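Local coordinates for protein endoglucanase, family GH5 (PDB 6GL2) that probably hydrolyses beta-linked glucans of hemicellulose, such as mixed-linked glucan, at residues D86-I91 with N136-Y141; V222-H227 with D267-V272. One frame throughout, in Å; residues are numbered along the deposited sequence.

Interaction 1. Residues D86-I91 with N136-Y141; sequences DKVEAI and NRFKTY
The guanidinium of R137 takes both acidic side chains of the other helix at its edge: D86 OD1 near its plane and E89 OE1 a little tilted from it. The Y141 ring has E89 OE2 at its edge, with Y141 OH to E89 OE2 only 2.5 Å; N93 is a second polar neighbour of this hydroxyl. The F138 ring carries R137 CG over one face, 3.8 Å above the plane and offset toward the rim, and the backbone N of E89 at its edge. D86 and E89 both form salt bridges to R137, and the three make a salt-bridge network. R137 NH1 reaches D86 OD1 at 2.8 Å through the lone pair that faces away from the other oxygen, while R137 NH2 meets that same atom at 3.2 Å from above the carboxylate plane. R137 NH1 also binds E89 OE1 at 2.9 Å, so one nitrogen bridges two carboxylates. In this (beta/alpha)8 barrel the contact joins helix 82-96 to the C-terminal end of helix 117-137 and the type I turn F138-Y141 that leads toward strand 145-148. A water also donates to E89 OE2. E89 gets there on an extended chain, CG anti to its backbone N (chi1 -178°). Beneath the charges, V88 CG1 lies 3.9 Å from F138 CZ, and both side chains rest on I104.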
loop_
_atom_site.group_PDB
_atom_site.type_symbol
_atom_site.label_atom_id
_atom_site.label_comp_id
_atom_site.label_asym_id
_atom_site.label_seq_id
_atom_site.Cartn_x
_atom_site.Cartn_y
_atom_site.Cartn_z
ATOM N N ASP A 86 11.138 9.940 13.380
ATOM C CA ASP A 86 11.991 8.994 14.086
ATOM C C ASP A 86 11.262 7.642 14.233
ATOM O O ASP A 86 11.906 6.586 14.100
ATOM C CB ASP A 86 12.400 9.517 15.457
ATOM C CG ASP A 86 13.412 10.644 15.411
ATOM O OD1 ASP A 86 14.007 10.984 14.436
ATOM O OD2 ASP A 86 13.486 11.308 16.532
ATOM N N LYS A 87 10.014 7.694 14.664
ATOM C CA LYS A 87 9.227 6.467 14.813
ATOM C C LYS A 87 9.068 5.675 13.520
ATOM O O LYS A 87 9.157 4.450 13.539
ATOM C CB LYS A 87 7.887 6.740 15.446
ATOM C CG LYS A 87 7.973 7.249 16.880
ATOM C CD LYS A 87 6.606 7.657 17.389
ATOM C CE LYS A 87 6.488 7.321 18.857
ATOM N NZ LYS A 87 5.082 7.365 19.405
ATOM N N VAL A 88 8.746 6.378 12.461
ATOM C CA VAL A 88 8.633 5.737 11.186
ATOM C C VAL A 88 9.952 5.050 10.840
ATOM O O VAL A 88 10.003 3.906 10.364
ATOM C CB VAL A 88 8.169 6.710 10.091
ATOM C CG1 VAL A 88 8.223 6.022 8.713
ATOM C CG2 VAL A 88 6.831 7.334 10.430
ATOM N N GLU A 89 11.047 5.829 10.988
ATOM C CA GLU A 89 12.358 5.288 10.632
ATOM C C GLU A 89 12.721 4.049 11.462
ATOM O O GLU A 89 13.322 3.133 10.933
ATOM C CB GLU A 89 13.366 6.432 10.744
ATOM C CG GLU A 89 14.773 6.035 10.364
ATOM C CD GLU A 89 15.741 7.222 10.151
ATOM O OE1 GLU A 89 15.515 8.227 10.811
ATOM O OE2 GLU A 89 16.832 6.985 9.519
ATOM N N ALA A 90 12.421 4.108 12.733
ATOM C CA ALA A 90 12.733 2.977 13.543
ATOM C C ALA A 90 12.061 1.692 13.047
ATOM O O ALA A 90 12.702 0.642 13.014
ATOM C CB ALA A 90 12.340 3.251 14.971
ATOM N N ILE A 91 10.764 1.771 12.729
ATOM C CA ILE A 91 10.065 0.586 12.254
ATOM C C ILE A 91 10.582 0.136 10.919
ATOM O O ILE A 91 10.790 -1.028 10.624
ATOM C CB ILE A 91 8.544 0.791 12.252
ATOM C CG1 ILE A 91 8.016 1.146 13.600
ATOM C CG2 ILE A 91 7.813 -0.394 11.604
ATOM C CD1 ILE A 91 6.614 1.693 13.628
ATOM N N ASN A 136 13.637 13.488 2.122
ATOM C CA ASN A 136 14.951 13.870 2.644
ATOM C C ASN A 136 15.309 13.082 3.896
ATOM O O ASN A 136 16.469 12.710 4.027
ATOM C CB ASN A 136 15.029 15.399 2.852
ATOM C CG ASN A 136 15.331 16.153 1.536
ATOM O OD1 ASN A 136 16.042 15.572 0.709
ATOM N ND2 ASN A 136 14.892 17.364 1.387
ATOM N N ARG A 137 14.328 12.702 4.737
ATOM C CA ARG A 137 14.676 11.902 5.871
ATOM C C ARG A 137 15.291 10.595 5.447
ATOM O O ARG A 137 16.223 10.110 6.090
ATOM C CB ARG A 137 13.449 11.663 6.778
ATOM C CG ARG A 137 13.729 10.651 7.837
ATOM C CD ARG A 137 14.756 11.047 8.841
ATOM N NE ARG A 137 14.320 12.027 9.824
ATOM C CZ ARG A 137 14.144 11.830 11.106
ATOM N NH1 ARG A 137 14.112 10.634 11.632
ATOM N NH2 ARG A 137 13.812 12.865 11.887
ATOM N N PHE A 138 14.720 9.985 4.394
ATOM C CA PHE A 138 15.081 8.682 3.973
ATOM C C PHE A 138 16.050 8.559 2.799
ATOM O O PHE A 138 16.240 7.527 2.190
ATOM C CB PHE A 138 13.812 7.866 3.701
ATOM C CG PHE A 138 12.991 7.592 4.968
ATOM C CD1 PHE A 138 13.425 6.601 5.836
ATOM C CD2 PHE A 138 11.897 8.328 5.312
ATOM C CE1 PHE A 138 12.767 6.369 7.023
ATOM C CE2 PHE A 138 11.233 8.111 6.543
ATOM C CZ PHE A 138 11.680 7.103 7.372
ATOM N N LYS A 139 16.616 9.689 2.421
ATOM C CA LYS A 139 17.382 9.806 1.175
ATOM C C LYS A 139 18.554 8.919 1.029
ATOM O O LYS A 139 18.784 8.382 -0.056
ATOM C CB LYS A 139 17.843 11.241 0.975
ATOM C CG LYS A 139 18.520 11.533 -0.380
ATOM C CD LYS A 139 18.263 12.985 -0.894
ATOM C CE LYS A 139 18.826 14.037 0.013
ATOM N NZ LYS A 139 18.636 15.429 -0.471
ATOM N N THR A 140 19.207 8.558 2.111
ATOM C CA THR A 140 20.425 7.733 2.000
ATOM C C THR A 140 20.129 6.273 2.020
ATOM O O THR A 140 21.027 5.426 1.851
ATOM C CB THR A 140 21.432 8.041 3.064
ATOM O OG1 THR A 140 20.951 7.661 4.372
ATOM C CG2 THR A 140 21.907 9.509 2.960
ATOM N N TYR A 141 18.876 5.848 2.250
ATOM C CA TYR A 141 18.529 4.427 2.261
ATOM C C TYR A 141 18.641 3.853 0.848
ATOM O O TYR A 141 18.381 4.526 -0.109
ATOM C CB TYR A 141 17.093 4.216 2.858
ATOM C CG TYR A 141 17.070 4.395 4.320
ATOM C CD1 TYR A 141 17.102 5.553 4.926
ATOM C CD2 TYR A 141 17.064 3.287 5.115
ATOM C CE1 TYR A 141 17.147 5.671 6.328
ATOM C CE2 TYR A 141 17.108 3.387 6.496
ATOM C CZ TYR A 141 17.101 4.593 7.103
ATOM O OH TYR A 141 17.171 4.725 8.473
HETATM O O HOH W 1 18.486 8.515 8.089
#

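Interaction 2. Residues V222-H227 with D267-V272; sequences VIVSVH and DNRAVV
V224 is clamped to the neighbouring strand by two backbone bonds, V224 N to A270 O at 2.9 Å and V224 O to V272 N at 2.9 Å, the latter almost straight (176°). A weaker bond of 3.3 Å runs from V226 N to V272 O. Side chains touch on both faces: I223 CG2 meets V272 CG2 at 3.7 Å on one, while on the other V226 CG2 touches V271 CG1 at 3.9 Å and V224 CG2 lies against R269 CB. Where the backbones splay apart, a water bridges V222 O and A270 N. R269 bends at chi2 (-79°), bringing R269 NH1 within 3.0 Å of V222 O, which lies near the guanidinium plane; the same nitrogen also binds D219 O. An alanine in place of R269 would probably leave V222 O and D219 O without their guanidinium partner, though V222 O would keep the water. Further out, F263 of helix 246-266 packs on V224, V226 and V271, and on the opposite face M197 of strand 196-199 touches I223 and V272. Two adjacent parallel strands, joined by a connection that includes helix 246-266, which packs on one face, form one of the beta-alpha-beta units of a TIM barrel.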
loop_
_atom_site.group_PDB
_atom_site.type_symbol
_atom_site.label_atom_id
_atom_site.label_comp_id
_atom_site.label_asym_id
_atom_site.label_seq_id
_atom_site.Cartn_x
_atom_site.Cartn_y
_atom_site.Cartn_z
ATOM N N VAL A 222 8.662 3.955 -11.576
ATOM C CA VAL A 222 7.345 3.920 -10.993
ATOM C C VAL A 222 6.710 2.608 -11.179
ATOM O O VAL A 222 6.723 2.004 -12.299
ATOM C CB VAL A 222 6.454 5.032 -11.519
ATOM C CG1 VAL A 222 4.966 4.738 -11.133
ATOM C CG2 VAL A 222 6.912 6.371 -10.870
ATOM N N ILE A 223 6.216 1.987 -10.108
ATOM C CA ILE A 223 5.399 0.777 -9.997
ATOM C C ILE A 223 3.945 1.138 -9.755
ATOM O O ILE A 223 3.658 2.096 -9.035
ATOM C CB ILE A 223 5.938 -0.099 -8.826
ATOM C CG1 ILE A 223 7.405 -0.479 -9.006
ATOM C CG2 ILE A 223 5.067 -1.266 -8.476
ATOM C CD1 ILE A 223 8.069 -0.986 -7.700
ATOM N N VAL A 224 3.003 0.388 -10.364
ATOM C CA VAL A 224 1.609 0.664 -10.144
ATOM C C VAL A 224 1.182 0.024 -8.838
ATOM O O VAL A 224 1.534 -1.060 -8.456
ATOM C CB VAL A 224 0.801 0.019 -11.279
ATOM C CG1 VAL A 224 -0.700 0.152 -11.052
ATOM C CG2 VAL A 224 1.235 0.635 -12.637
ATOM N N SER A 225 0.400 0.786 -8.069
ATOM C CA SER A 225 -0.278 0.341 -6.833
ATOM C C SER A 225 -1.786 0.245 -7.028
ATOM O O SER A 225 -2.428 1.257 -7.392
ATOM C CB SER A 225 0.005 1.356 -5.674
ATOM O OG SER A 225 -0.717 0.950 -4.546
ATOM N N VAL A 226 -2.368 -0.908 -6.786
ATOM C CA VAL A 226 -3.810 -1.099 -6.728
ATOM C C VAL A 226 -4.104 -1.939 -5.520
ATOM O O VAL A 226 -3.212 -2.655 -4.996
ATOM C CB VAL A 226 -4.420 -1.738 -8.004
ATOM C CG1 VAL A 226 -4.324 -0.740 -9.160
ATOM C CG2 VAL A 226 -3.762 -3.055 -8.307
ATOM N N HIS A 227 -5.310 -1.819 -5.018
ATOM C CA HIS A 227 -5.829 -2.630 -3.957
ATOM C C HIS A 227 -7.058 -3.337 -4.502
ATOM O O HIS A 227 -7.913 -2.688 -5.129
ATOM C CB HIS A 227 -6.222 -1.773 -2.766
ATOM C CG HIS A 227 -5.078 -0.939 -2.179
ATOM N ND1 HIS A 227 -5.280 -0.013 -1.225
ATOM C CD2 HIS A 227 -3.768 -1.002 -2.425
ATOM C CE1 HIS A 227 -4.057 0.539 -0.930
ATOM N NE2 HIS A 227 -3.155 -0.066 -1.600
ATOM N N ASP A 267 0.857 -1.505 -20.661
ATOM C CA ASP A 267 1.614 -0.334 -20.180
ATOM C C ASP A 267 3.088 -0.660 -19.869
ATOM O O ASP A 267 3.873 0.265 -19.574
ATOM C CB ASP A 267 0.979 0.252 -18.917
ATOM C CG ASP A 267 -0.453 0.913 -19.098
ATOM O OD1 ASP A 267 -0.916 1.172 -20.203
ATOM O OD2 ASP A 267 -1.095 1.221 -18.057
ATOM N N ASN A 268 3.497 -1.920 -19.914
ATOM C CA ASN A 268 4.822 -2.368 -19.494
ATOM C C ASN A 268 5.254 -1.875 -18.112
ATOM O O ASN A 268 6.325 -1.267 -17.966
ATOM C CB ASN A 268 5.884 -1.983 -20.563
ATOM C CG ASN A 268 7.239 -2.649 -20.282
ATOM O OD1 ASN A 268 8.306 -2.119 -20.680
ATOM N ND2 ASN A 268 7.233 -3.777 -19.548
ATOM N N ARG A 269 4.294 -2.044 -17.192
ATOM C CA ARG A 269 4.514 -1.650 -15.800
ATOM C C ARG A 269 4.373 -2.839 -14.892
ATOM O O ARG A 269 3.549 -3.711 -15.098
ATOM C CB ARG A 269 3.523 -0.626 -15.383
ATOM C CG ARG A 269 3.609 0.686 -16.072
ATOM C CD ARG A 269 4.736 1.520 -15.498
ATOM N NE ARG A 269 5.060 2.687 -16.292
ATOM C CZ ARG A 269 6.112 3.442 -16.078
ATOM N NH1 ARG A 269 6.869 3.283 -14.985
ATOM N NH2 ARG A 269 6.346 4.441 -16.907
ATOM N N ALA A 270 5.057 -2.813 -13.746
ATOM C CA ALA A 270 4.890 -3.830 -12.717
ATOM C C ALA A 270 3.830 -3.327 -11.706
ATOM O O ALA A 270 3.590 -2.142 -11.645
ATOM C CB ALA A 270 6.250 -4.036 -12.001
ATOM N N VAL A 271 3.209 -4.285 -11.054
ATOM C CA VAL A 271 2.106 -4.058 -10.149
ATOM C C VAL A 271 2.382 -4.665 -8.797
ATOM O O VAL A 271 2.697 -5.843 -8.633
ATOM C CB VAL A 271 0.799 -4.624 -10.721
ATOM C CG1 VAL A 271 -0.405 -4.291 -9.811
ATOM C CG2 VAL A 271 0.551 -4.015 -12.144
ATOM N N VAL A 272 2.077 -3.821 -7.763
ATOM C CA VAL A 272 2.016 -4.311 -6.321
ATOM C C VAL A 272 0.584 -4.179 -5.850
ATOM O O VAL A 272 -0.001 -3.102 -5.927
ATOM C CB VAL A 272 2.983 -3.497 -5.484
ATOM C CG1 VAL A 272 2.797 -3.890 -4.019
ATOM C CG2 VAL A 272 4.412 -3.745 -5.841
HETATM O O HOH W 2 6.714 -0.480 -13.448
#

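Both interactions belong to one eight-stranded (beta/alpha)8 barrel and follow each other along the chain, interaction 1 closing before interaction 2 opens. Their centres are about 24 Å apart and their nearest atoms about 14 Å, so they do not touch. Interaction 2 is a buried piece of the barrel wall itself, joining strands 222-227 and 271-276, the sixth and seventh in order. Interaction 1 sits farther out, where helix 82-96 meets the end of helix 117-137: its centre lies about 17 Å from the centre of the chain, against about 11 Å for that of interaction 2. These helices precede strands 101-105 and 145-148, the third and fourth. One thus ties neighbouring helices of the outer layer, the other neighbouring strands of the inner one.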